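Local coordinates for uncharacterized protein (Arthrobacter sp., PDB 3KOP) that is of unknown function, has a cyclophilin-like fold, belongs to the DUF3830 family and is found in an assembly of six copies, at residues Y23-R31 / G173-A184; V43-A54 / F78-N87. One frame throughout, in Å; residues are numbered along the deposited sequence. Where two conformers were deposited one is given.

How the contacts relate
Contact 1 pairs the edges of two antiparallel strands that lie far apart in sequence, and contact 2 sits inside the loop it closes, fastening helix 45-54 to the segment that follows strand 70-76. Their centres are about 20 Å apart, yet the two meet at the C-terminal end of the helix. There R183 NH2 lies 2.9 Å from W52 O, a probable hydrogen bond, and the R183 side chain also makes a cation-pi contact with W52. CZ3 of W52 comes within 3.3 Å of Y23 O, and I24 packs on the same indole. No ligand or active site is identified, so both contacts are read as parts of the fold.

Contact 1: Y23-R31 / G173-A184; sequences YINITLEKR and GARDETLTFSRA
E177 reaches across to K30 and R31 with both carboxylate oxygens, which accept backbone N-H groups from the bend that follows strand 23-28. K30 N meets OE1 of E177 at 2.8 Å on the syn side, and R31 N meets OE2 at 2.9 Å on its syn lone pair. From the anti side OE2 also takes NH1 of R31 at 3.0 Å, a salt bridge with the oxygen in the guanidinium plane, although that plane and the carboxylate are turned 45° apart. With CG anti to the backbone N (chi1 -176°) and a bend at chi2, the E177 chain sets its carboxylate between the two segments, so that OE1 also takes T178 N on its anti lone pair. Were this glutamate replaced by an alanine, the carboxylate would be gone, which is likely to leave the K30, R31 and T178 amides without this acceptor and the R31 guanidinium without its charge partner on NH1. R31 has further holds: NH2 donates to G173 O at 2.9 Å, and NE forms a salt bridge with D168 of helix 159-172.

Beyond this bend the strands run at 154°, joined by paired N25-S182 and T27-T180 backbone bonds. On one face I26 CG2 abuts L179 CD1 at 3.7 Å and lies over the F181 ring, while I24 CD1 approaches that ring at its edge. The other face is polar: T180 OG1 donates to E29 OE2 at 2.7 Å from above the carboxylate plane and also bonds S58, and one water links T180 O, S182 OG and T27 OG1, which also bonds T34. Strands 33-39 and 57-63 flank the pair, making 23-28 and 178-183 inner neighbours in the antiparallel sheet of the cyclophilin-like fold.

Contact 2: V43-A54 / F78-N87; sequences VAPRTSKAVWDA and FAPKEPGAEN
Backbone CA atoms of T47 and P83 come within 5.6 Å, and those of A50 and A79 within 5.4 Å, as the irregular segment 78-87 follows one flank of helix 45-54. E86 meets the N-terminal end of the helix, just after the N-cap residue A44, with its carboxylate. OE2 accepts R46 N at 2.8 Å and OE1 accepts T47 N at 2.7 Å, each on a syn lone pair, while T47 OG1 donates to OE1 from the anti side. The E86 chain, extended beyond CG, carries the group to these amides. R46 turns back at chi3, which sets NE and NH2 side-on against P83 O, at 2.9 Å for NE and with the acceptor in the guanidinium plane; E86 OE2 lies over one guanidinium face, a long salt bridge of charges alone. N105 of a third subunit accepts from R46 NH1.

Toward the other end the chemistry is mostly apolar. A50 CB meets A79 CB at 3.9 Å. With CG of F78 lying between the backbone N and the carbonyl carbon (chi1 42°), the ring is turned to the helix: CD1 comes within 3.3 Å of A54 CB, and CE1 lies beside A50 O and near V51.

The contact therefore divides into a polar start and a mainly apolar end: the carboxylate of the buried E86 takes the R46 and T47 amides, where its negative charge would probably suit the positive end of the helix dipole.

Contact 1: Y23-R31 / G173-A184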
loop_
_atom_site.group_PDB
_atom_site.type_symbol
_atom_site.label_atom_id
_atom_site.label_comp_id
_atom_site.label_asym_id
_atom_site.label_seq_id
_atom_site.Cartn_x
_atom_site.Cartn_y
_atom_site.Cartn_z
ATOM N N TYR F 23 -10.669 10.389 -31.941
ATOM C CA TYR F 23 -10.480 8.996 -31.621
ATOM C C TYR F 23 -9.168 8.480 -32.167
ATOM O O TYR F 23 -8.630 8.996 -33.186
ATOM C CB TYR F 23 -11.631 8.165 -32.201
ATOM C CG TYR F 23 -12.968 8.534 -31.625
ATOM C CD1 TYR F 23 -13.479 7.878 -30.509
ATOM C CD2 TYR F 23 -13.719 9.585 -32.174
ATOM C CE1 TYR F 23 -14.714 8.254 -29.952
ATOM C CE2 TYR F 23 -14.947 9.954 -31.610
ATOM C CZ TYR F 23 -15.435 9.278 -30.532
ATOM O OH TYR F 23 -16.640 9.672 -30.036
ATOM N N ILE F 24 -8.643 7.476 -31.480
ATOM C CA ILE F 24 -7.456 6.761 -31.938
ATOM C C ILE F 24 -7.800 5.280 -32.091
ATOM O O ILE F 24 -8.667 4.746 -31.392
ATOM C CB ILE F 24 -6.255 6.982 -30.965
ATOM C CG1 ILE F 24 -6.582 6.457 -29.546
ATOM C CG2 ILE F 24 -5.879 8.481 -30.944
ATOM C CD1 ILE F 24 -5.411 6.398 -28.593
ATOM N N ASN F 25 -7.159 4.651 -33.052
ATOM C CA ASN F 25 -7.175 3.223 -33.209
ATOM C C ASN F 25 -5.966 2.616 -32.520
ATOM O O ASN F 25 -4.843 3.141 -32.595
ATOM C CB ASN F 25 -7.184 2.855 -34.692
ATOM C CG ASN F 25 -8.498 3.152 -35.344
ATOM O OD1 ASN F 25 -9.555 2.987 -34.719
ATOM N ND2 ASN F 25 -8.462 3.638 -36.589
ATOM N N ILE F 26 -6.197 1.485 -31.874
ATOM C CA ILE F 26 -5.170 0.764 -31.164
ATOM C C ILE F 26 -5.213 -0.663 -31.697
ATOM O O ILE F 26 -6.223 -1.344 -31.566
ATOM C CB ILE F 26 -5.396 0.763 -29.659
ATOM C CG1 ILE F 26 -5.553 2.187 -29.122
ATOM C CG2 ILE F 26 -4.241 0.050 -28.959
ATOM C CD1 ILE F 26 -6.030 2.279 -27.623
ATOM N N THR F 27 -4.109 -1.086 -32.293
ATOM C CA THR F 27 -4.080 -2.267 -33.153
ATOM C C THR F 27 -2.930 -3.172 -32.781
ATOM O O THR F 27 -1.815 -2.693 -32.546
ATOM C CB THR F 27 -3.890 -1.857 -34.651
ATOM O OG1 THR F 27 -4.961 -0.993 -35.067
ATOM C CG2 THR F 27 -3.854 -3.103 -35.566
ATOM N N LEU F 28 -3.212 -4.477 -32.757
ATOM C CA LEU F 28 -2.212 -5.513 -32.725
ATOM C C LEU F 28 -2.045 -6.022 -34.153
ATOM O O LEU F 28 -2.975 -6.576 -34.743
ATOM C CB LEU F 28 -2.633 -6.652 -31.784
ATOM C CG LEU F 28 -2.630 -6.287 -30.300
ATOM C CD1 LEU F 28 -3.430 -7.303 -29.460
ATOM C CD2 LEU F 28 -1.197 -6.166 -29.777
ATOM N N GLU F 29 -0.863 -5.842 -34.708
ATOM C CA GLU F 29 -0.678 -5.987 -36.159
ATOM C C GLU F 29 -0.664 -7.425 -36.610
ATOM O O GLU F 29 -1.148 -7.723 -37.688
ATOM C CB GLU F 29 0.636 -5.379 -36.599
ATOM C CG GLU F 29 0.850 -3.936 -36.194
ATOM C CD GLU F 29 0.241 -2.947 -37.139
ATOM O OE1 GLU F 29 -0.734 -3.284 -37.843
ATOM O OE2 GLU F 29 0.753 -1.816 -37.183
ATOM N N LYS F 30 -0.072 -8.311 -35.812
ATOM C CA LYS F 30 0.050 -9.714 -36.184
ATOM C C LYS F 30 -1.268 -10.415 -35.954
ATOM O O LYS F 30 -1.783 -11.091 -36.849
ATOM C CB LYS F 30 1.157 -10.388 -35.382
ATOM C CG LYS F 30 1.409 -11.834 -35.715
ATOM C CD LYS F 30 2.645 -12.326 -34.995
ATOM C CE LYS F 30 2.884 -13.830 -35.199
ATOM N NZ LYS F 30 2.340 -14.593 -34.031
ATOM N N ARG F 31 -1.849 -10.264 -34.776
ATOM C CA ARG F 31 -3.185 -10.832 -34.568
ATOM C C ARG F 31 -4.290 -10.108 -35.377
ATOM O O ARG F 31 -5.380 -10.642 -35.556
ATOM C CB ARG F 31 -3.521 -10.885 -33.081
ATOM C CG ARG F 31 -2.657 -11.878 -32.295
ATOM C CD ARG F 31 -2.663 -11.588 -30.829
ATOM N NE ARG F 31 -1.971 -12.633 -30.087
ATOM C CZ ARG F 31 -0.653 -12.771 -30.016
ATOM N NH1 ARG F 31 0.170 -11.893 -30.590
ATOM N NH2 ARG F 31 -0.142 -13.785 -29.324
ATOM N N GLY F 173 2.271 -15.518 -26.160
ATOM C CA GLY F 173 3.474 -14.755 -26.354
ATOM C C GLY F 173 3.303 -13.502 -27.181
ATOM O O GLY F 173 2.261 -13.305 -27.831
ATOM N N ALA F 174 4.349 -12.677 -27.173
ATOM C CA ALA F 174 4.375 -11.387 -27.880
ATOM C C ALA F 174 5.308 -11.365 -29.093
ATOM O O ALA F 174 5.494 -10.303 -29.685
ATOM C CB ALA F 174 4.760 -10.258 -26.899
ATOM N N ARG F 175 5.888 -12.512 -29.471
ATOM C CA ARG F 175 6.836 -12.587 -30.589
ATOM C C ARG F 175 6.240 -12.053 -31.871
ATOM O O ARG F 175 5.181 -12.511 -32.291
ATOM C CB ARG F 175 7.250 -14.031 -30.883
ATOM C CG ARG F 175 8.024 -14.704 -29.794
ATOM C CD ARG F 175 9.276 -13.941 -29.414
ATOM N NE ARG F 175 9.950 -14.622 -28.314
ATOM C CZ ARG F 175 10.992 -14.140 -27.653
ATOM N NH1 ARG F 175 11.502 -12.959 -27.980
ATOM N NH2 ARG F 175 11.520 -14.842 -26.658
ATOM N N ASP F 176 6.944 -11.122 -32.495
ATOM C CA ASP F 176 6.578 -10.540 -33.783
ATOM C C ASP F 176 5.276 -9.776 -33.707
ATOM O O ASP F 176 4.690 -9.465 -34.730
ATOM C CB ASP F 176 6.528 -11.615 -34.877
ATOM C CG ASP F 176 7.868 -12.294 -35.080
ATOM O OD1 ASP F 176 8.901 -11.575 -35.029
ATOM O OD2 ASP F 176 7.899 -13.542 -35.270
ATOM N N GLU F 177 4.832 -9.452 -32.493
ATOM C CA GLU F 177 3.585 -8.745 -32.331
ATOM C C GLU F 177 3.936 -7.323 -32.077
ATOM O O GLU F 177 4.873 -7.043 -31.324
ATOM C CB GLU F 177 2.739 -9.330 -31.190
ATOM C CG GLU F 177 1.368 -8.690 -31.022
ATOM C CD GLU F 177 0.520 -8.705 -32.294
ATOM O OE1 GLU F 177 0.710 -7.805 -33.156
ATOM O OE2 GLU F 177 -0.370 -9.584 -32.413
ATOM N N THR F 178 3.189 -6.430 -32.718
ATOM C CA THR F 178 3.431 -4.983 -32.652
ATOM C C THR F 178 2.146 -4.301 -32.201
ATOM O O THR F 178 1.051 -4.634 -32.677
ATOM C CB THR F 178 3.845 -4.453 -34.055
ATOM O OG1 THR F 178 5.016 -5.144 -34.492
ATOM C CG2 THR F 178 4.129 -2.975 -34.038
ATOM N N LEU F 179 2.289 -3.331 -31.296
ATOM C CA LEU F 179 1.168 -2.523 -30.847
ATOM C C LEU F 179 1.253 -1.111 -31.457
ATOM O O LEU F 179 2.224 -0.357 -31.239
ATOM C CB LEU F 179 1.174 -2.432 -29.314
ATOM C CG LEU F 179 0.085 -1.592 -28.656
ATOM C CD1 LEU F 179 -1.327 -2.192 -28.858
ATOM C CD2 LEU F 179 0.406 -1.388 -27.158
ATOM N N THR F 180 0.210 -0.743 -32.185
ATOM C CA THR F 180 0.199 0.488 -32.967
ATOM C C THR F 180 -0.918 1.438 -32.557
ATOM O O THR F 180 -2.101 1.067 -32.533
ATOM C CB THR F 180 0.098 0.168 -34.478
ATOM O OG1 THR F 180 1.250 -0.588 -34.858
ATOM C CG2 THR F 180 0.046 1.466 -35.306
ATOM N N PHE F 181 -0.531 2.666 -32.206
ATOM C CA PHE F 181 -1.478 3.733 -31.984
ATOM C C PHE F 181 -1.524 4.657 -33.213
ATOM O O PHE F 181 -0.495 5.148 -33.674
ATOM C CB PHE F 181 -1.116 4.520 -30.722
ATOM C CG PHE F 181 -1.088 3.674 -29.444
ATOM C CD1 PHE F 181 -0.002 2.879 -29.152
ATOM C CD2 PHE F 181 -2.132 3.745 -28.516
ATOM C CE1 PHE F 181 0.037 2.125 -27.978
ATOM C CE2 PHE F 181 -2.091 3.012 -27.349
ATOM C CZ PHE F 181 -0.998 2.204 -27.078
ATOM N N SER F 182 -2.731 4.925 -33.702
ATOM C CA SER F 182 -2.913 5.727 -34.930
ATOM C C SER F 182 -4.163 6.586 -34.812
ATOM O O SER F 182 -5.060 6.297 -34.021
ATOM C CB SER F 182 -3.019 4.812 -36.159
ATOM O OG SER F 182 -4.150 3.926 -36.077
ATOM N N ARG F 183 -4.229 7.642 -35.616
ATOM C CA ARG F 183 -5.415 8.489 -35.639
ATOM C C ARG F 183 -6.559 7.785 -36.376
ATOM O O ARG F 183 -6.335 7.150 -37.427
ATOM C CB ARG F 183 -5.114 9.800 -36.344
ATOM C CG ARG F 183 -4.048 10.611 -35.687
ATOM C CD ARG F 183 -3.658 11.788 -36.577
ATOM N NE ARG F 183 -2.551 12.493 -35.986
ATOM C CZ ARG F 183 -1.823 13.412 -36.599
ATOM N NH1 ARG F 183 -2.070 13.748 -37.869
ATOM N NH2 ARG F 183 -0.831 13.988 -35.948
ATOM N N ALA F 184 -7.760 7.884 -35.806
ATOM C CA ALA F 184 -8.963 7.286 -36.399
ATOM C C ALA F 184 -9.609 8.320 -37.299
ATOM O O ALA F 184 -9.743 9.474 -36.893
ATOM C CB ALA F 184 -9.940 6.874 -35.336
HETATM O O HOH W 1 -10.817 11.275 -34.730
HETATM O O HOH W 2 -6.062 4.550 -37.765
HETATM O O HOH W 3 -3.639 1.441 -34.857
HETATM O O HOH W 4 2.808 -13.128 -30.936
#

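Contact 2: V43-A54 / F78-N87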
loop_
_atom_site.group_PDB
_atom_site.type_symbol
_atom_site.label_atom_id
_atom_site.label_comp_id
_atom_site.label_asym_id
_atom_site.label_seq_id
_atom_site.Cartn_x
_atom_site.Cartn_y
_atom_site.Cartn_z
ATOM N N VAL F 43 -10.148 16.059 -19.817
ATOM C CA VAL F 43 -9.418 15.868 -18.553
ATOM C C VAL F 43 -7.917 15.575 -18.703
ATOM O O VAL F 43 -7.176 15.662 -17.733
ATOM C CB VAL F 43 -10.117 14.772 -17.682
ATOM C CG1 VAL F 43 -11.561 15.185 -17.367
ATOM C CG2 VAL F 43 -10.051 13.383 -18.355
ATOM N N ALA F 44 -7.468 15.185 -19.895
ATOM C CA ALA F 44 -6.046 14.932 -20.176
ATOM C C ALA F 44 -5.657 15.693 -21.464
ATOM O O ALA F 44 -5.188 15.060 -22.436
ATOM C CB ALA F 44 -5.768 13.426 -20.397
ATOM N N PRO F 45 -5.857 17.031 -21.490
ATOM C CA PRO F 45 -5.584 17.783 -22.737
ATOM C C PRO F 45 -4.146 17.729 -23.153
ATOM O O PRO F 45 -3.869 17.608 -24.350
ATOM C CB PRO F 45 -5.986 19.221 -22.384
ATOM C CG PRO F 45 -5.917 19.290 -20.857
ATOM C CD PRO F 45 -6.396 17.910 -20.436
ATOM N N ARG F 46 -3.210 17.854 -22.200
ATOM C CA ARG F 46 -1.799 17.883 -22.569
ATOM C C ARG F 46 -1.329 16.523 -23.125
ATOM O O ARG F 46 -0.606 16.456 -24.115
ATOM C CB ARG F 46 -0.920 18.317 -21.404
ATOM C CG ARG F 46 -1.224 19.717 -20.868
ATOM C CD ARG F 46 -0.096 20.222 -19.982
ATOM N NE ARG F 46 0.204 19.309 -18.871
ATOM C CZ ARG F 46 -0.445 19.308 -17.695
ATOM N NH1 ARG F 46 -1.454 20.148 -17.484
ATOM N NH2 ARG F 46 -0.091 18.468 -16.727
ATOM N N THR F 47 -1.699 15.442 -22.453
ATOM C CA THR F 47 -1.259 14.111 -22.878
ATOM C C THR F 47 -1.938 13.710 -24.195
ATOM O O THR F 47 -1.306 13.088 -25.059
ATOM C CB THR F 47 -1.589 13.055 -21.782
ATOM O OG1 THR F 47 -1.129 13.532 -20.514
ATOM C CG2 THR F 47 -0.980 11.717 -22.097
ATOM N N SER F 48 -3.221 14.068 -24.348
ATOM C CA SER F 48 -3.963 13.736 -25.565
ATOM C C SER F 48 -3.317 14.415 -26.771
ATOM O O SER F 48 -3.119 13.785 -27.815
ATOM C CB SER F 48 -5.426 14.140 -25.464
ATOM O OG SER F 48 -6.102 13.416 -24.437
ATOM N N LYS F 49 -2.950 15.687 -26.598
ATOM C CA LYS F 49 -2.261 16.426 -27.667
ATOM C C LYS F 49 -0.910 15.821 -27.991
ATOM O O LYS F 49 -0.569 15.660 -29.182
ATOM C CB LYS F 49 -2.082 17.898 -27.264
ATOM C CG LYS F 49 -1.208 18.715 -28.242
ATOM C CD LYS F 49 -1.279 20.189 -27.924
ATOM C CE LYS F 49 -0.250 20.980 -28.767
ATOM N NZ LYS F 49 -0.385 20.701 -30.264
ATOM N N ALA F 50 -0.123 15.534 -26.947
ATOM C CA ALA F 50 1.251 15.033 -27.117
ATOM C C ALA F 50 1.211 13.738 -27.919
ATOM O O ALA F 50 2.014 13.546 -28.866
ATOM C CB ALA F 50 1.966 14.804 -25.770
ATOM N N VAL F 51 0.276 12.865 -27.563
ATOM C CA VAL F 51 0.112 11.614 -28.300
ATOM C C VAL F 51 -0.443 11.834 -29.735
ATOM O O VAL F 51 0.159 11.391 -30.718
ATOM C CB VAL F 51 -0.738 10.627 -27.516
ATOM C CG1 VAL F 51 -1.045 9.358 -28.341
ATOM C CG2 VAL F 51 -0.016 10.256 -26.170
ATOM N N TRP F 52 -1.576 12.528 -29.865
ATOM C CA TRP F 52 -2.172 12.796 -31.183
ATOM C C TRP F 52 -1.134 13.342 -32.164
ATOM O O TRP F 52 -0.997 12.857 -33.297
ATOM C CB TRP F 52 -3.326 13.790 -31.082
ATOM C CG TRP F 52 -3.963 14.077 -32.448
ATOM C CD1 TRP F 52 -3.601 15.055 -33.351
ATOM C CD2 TRP F 52 -5.025 13.336 -33.068
ATOM N NE1 TRP F 52 -4.373 14.959 -34.483
ATOM C CE2 TRP F 52 -5.263 13.923 -34.337
ATOM C CE3 TRP F 52 -5.818 12.253 -32.662
ATOM C CZ2 TRP F 52 -6.275 13.463 -35.198
ATOM C CZ3 TRP F 52 -6.795 11.774 -33.527
ATOM C CH2 TRP F 52 -7.027 12.388 -34.776
ATOM N N ASP F 53 -0.435 14.381 -31.733
ATOM C CA ASP F 53 0.543 15.077 -32.578
ATOM C C ASP F 53 1.603 14.135 -33.151
ATOM O O ASP F 53 2.070 14.327 -34.263
ATOM C CB ASP F 53 1.226 16.222 -31.806
ATOM C CG ASP F 53 0.308 17.419 -31.568
ATOM O OD1 ASP F 53 -0.869 17.380 -31.982
ATOM O OD2 ASP F 53 0.765 18.400 -30.942
ATOM N N ALA F 54 1.947 13.094 -32.393
ATOM C CA ALA F 54 3.057 12.194 -32.749
ATOM C C ALA F 54 2.638 10.902 -33.408
ATOM O O ALA F 54 3.503 10.116 -33.814
ATOM C CB ALA F 54 3.899 11.894 -31.498
ATOM N N PHE F 78 8.564 11.682 -27.773
ATOM C CA PHE F 78 8.186 12.310 -29.047
ATOM C C PHE F 78 7.676 13.734 -28.860
ATOM O O PHE F 78 7.665 14.479 -29.800
ATOM C CB PHE F 78 7.126 11.451 -29.777
ATOM C CG PHE F 78 6.030 10.896 -28.849
ATOM C CD1 PHE F 78 5.019 11.728 -28.370
ATOM C CD2 PHE F 78 6.059 9.577 -28.431
ATOM C CE1 PHE F 78 4.019 11.236 -27.529
ATOM C CE2 PHE F 78 5.051 9.061 -27.576
ATOM C CZ PHE F 78 4.043 9.887 -27.131
ATOM N N ALA F 79 7.254 14.103 -27.659
ATOM C CA ALA F 79 6.675 15.425 -27.423
ATOM C C ALA F 79 7.791 16.430 -27.200
ATOM O O ALA F 79 8.783 16.101 -26.596
ATOM C CB ALA F 79 5.767 15.415 -26.206
ATOM N N PRO F 80 7.589 17.683 -27.608
ATOM C CA PRO F 80 8.647 18.661 -27.334
ATOM C C PRO F 80 8.885 18.812 -25.837
ATOM O O PRO F 80 9.999 18.999 -25.414
ATOM C CB PRO F 80 8.113 19.954 -27.947
ATOM C CG PRO F 80 7.105 19.516 -28.970
ATOM C CD PRO F 80 6.503 18.239 -28.428
ATOM N N LYS F 81 7.834 18.730 -25.037
ATOM C CA LYS F 81 8.007 18.534 -23.605
ATOM C C LYS F 81 6.977 17.574 -23.037
ATOM O O LYS F 81 5.821 17.532 -23.469
ATOM C CB LYS F 81 7.999 19.853 -22.827
ATOM C CG LYS F 81 6.720 20.648 -22.847
ATOM C CD LYS F 81 6.763 21.806 -21.827
ATOM C CE LYS F 81 7.035 21.298 -20.403
ATOM N NZ LYS F 81 6.577 22.237 -19.314
ATOM N N GLU F 82 7.416 16.803 -22.062
ATOM C CA GLU F 82 6.566 15.816 -21.451
ATOM C C GLU F 82 5.393 16.494 -20.791
ATOM O O GLU F 82 5.500 17.613 -20.301
ATOM C CB GLU F 82 7.357 14.963 -20.461
ATOM C CG GLU F 82 8.349 14.055 -21.123
ATOM C CD GLU F 82 7.728 13.126 -22.119
ATOM O OE1 GLU F 82 6.869 12.296 -21.732
ATOM O OE2 GLU F 82 8.105 13.211 -23.317
ATOM N N PRO F 83 4.242 15.821 -20.781
ATOM C CA PRO F 83 3.045 16.445 -20.246
ATOM C C PRO F 83 3.055 16.624 -18.734
ATOM O O PRO F 83 2.307 17.442 -18.220
ATOM C CB PRO F 83 1.915 15.481 -20.676
ATOM C CG PRO F 83 2.549 14.198 -20.894
ATOM C CD PRO F 83 3.981 14.486 -21.338
ATOM N N GLY F 84 3.880 15.852 -18.029
ATOM C CA GLY F 84 3.800 15.784 -16.579
ATOM C C GLY F 84 2.551 15.068 -16.096
ATOM O O GLY F 84 1.734 14.608 -16.901
ATOM N N ALA F 85 2.398 15.000 -14.783
ATOM C CA ALA F 85 1.249 14.283 -14.168
ATOM C C ALA F 85 -0.074 14.915 -14.623
ATOM O O ALA F 85 -0.285 16.117 -14.492
ATOM C CB ALA F 85 1.344 14.259 -12.629
ATOM N N GLU F 86 -0.952 14.093 -15.190
ATOM C CA GLU F 86 -2.251 14.583 -15.682
ATOM C C GLU F 86 -3.256 13.435 -15.650
ATOM O O GLU F 86 -3.000 12.374 -16.259
ATOM C CB GLU F 86 -2.099 15.107 -17.124
ATOM C CG GLU F 86 -3.248 15.984 -17.594
ATOM C CD GLU F 86 -3.154 16.399 -19.084
ATOM O OE1 GLU F 86 -2.772 15.563 -19.927
ATOM O OE2 GLU F 86 -3.505 17.559 -19.385
ATOM N N ASN F 87 -4.389 13.639 -14.970
ATOM C CA ASN F 87 -5.447 12.649 -14.867
ATOM C C ASN F 87 -4.913 11.271 -14.479
ATOM O O ASN F 87 -5.281 10.253 -15.086
ATOM C CB ASN F 87 -6.201 12.545 -16.197
ATOM C CG ASN F 87 -7.572 11.939 -16.060
ATOM O OD1 ASN F 87 -8.316 12.283 -15.151
ATOM N ND2 ASN F 87 -7.951 11.079 -17.005
#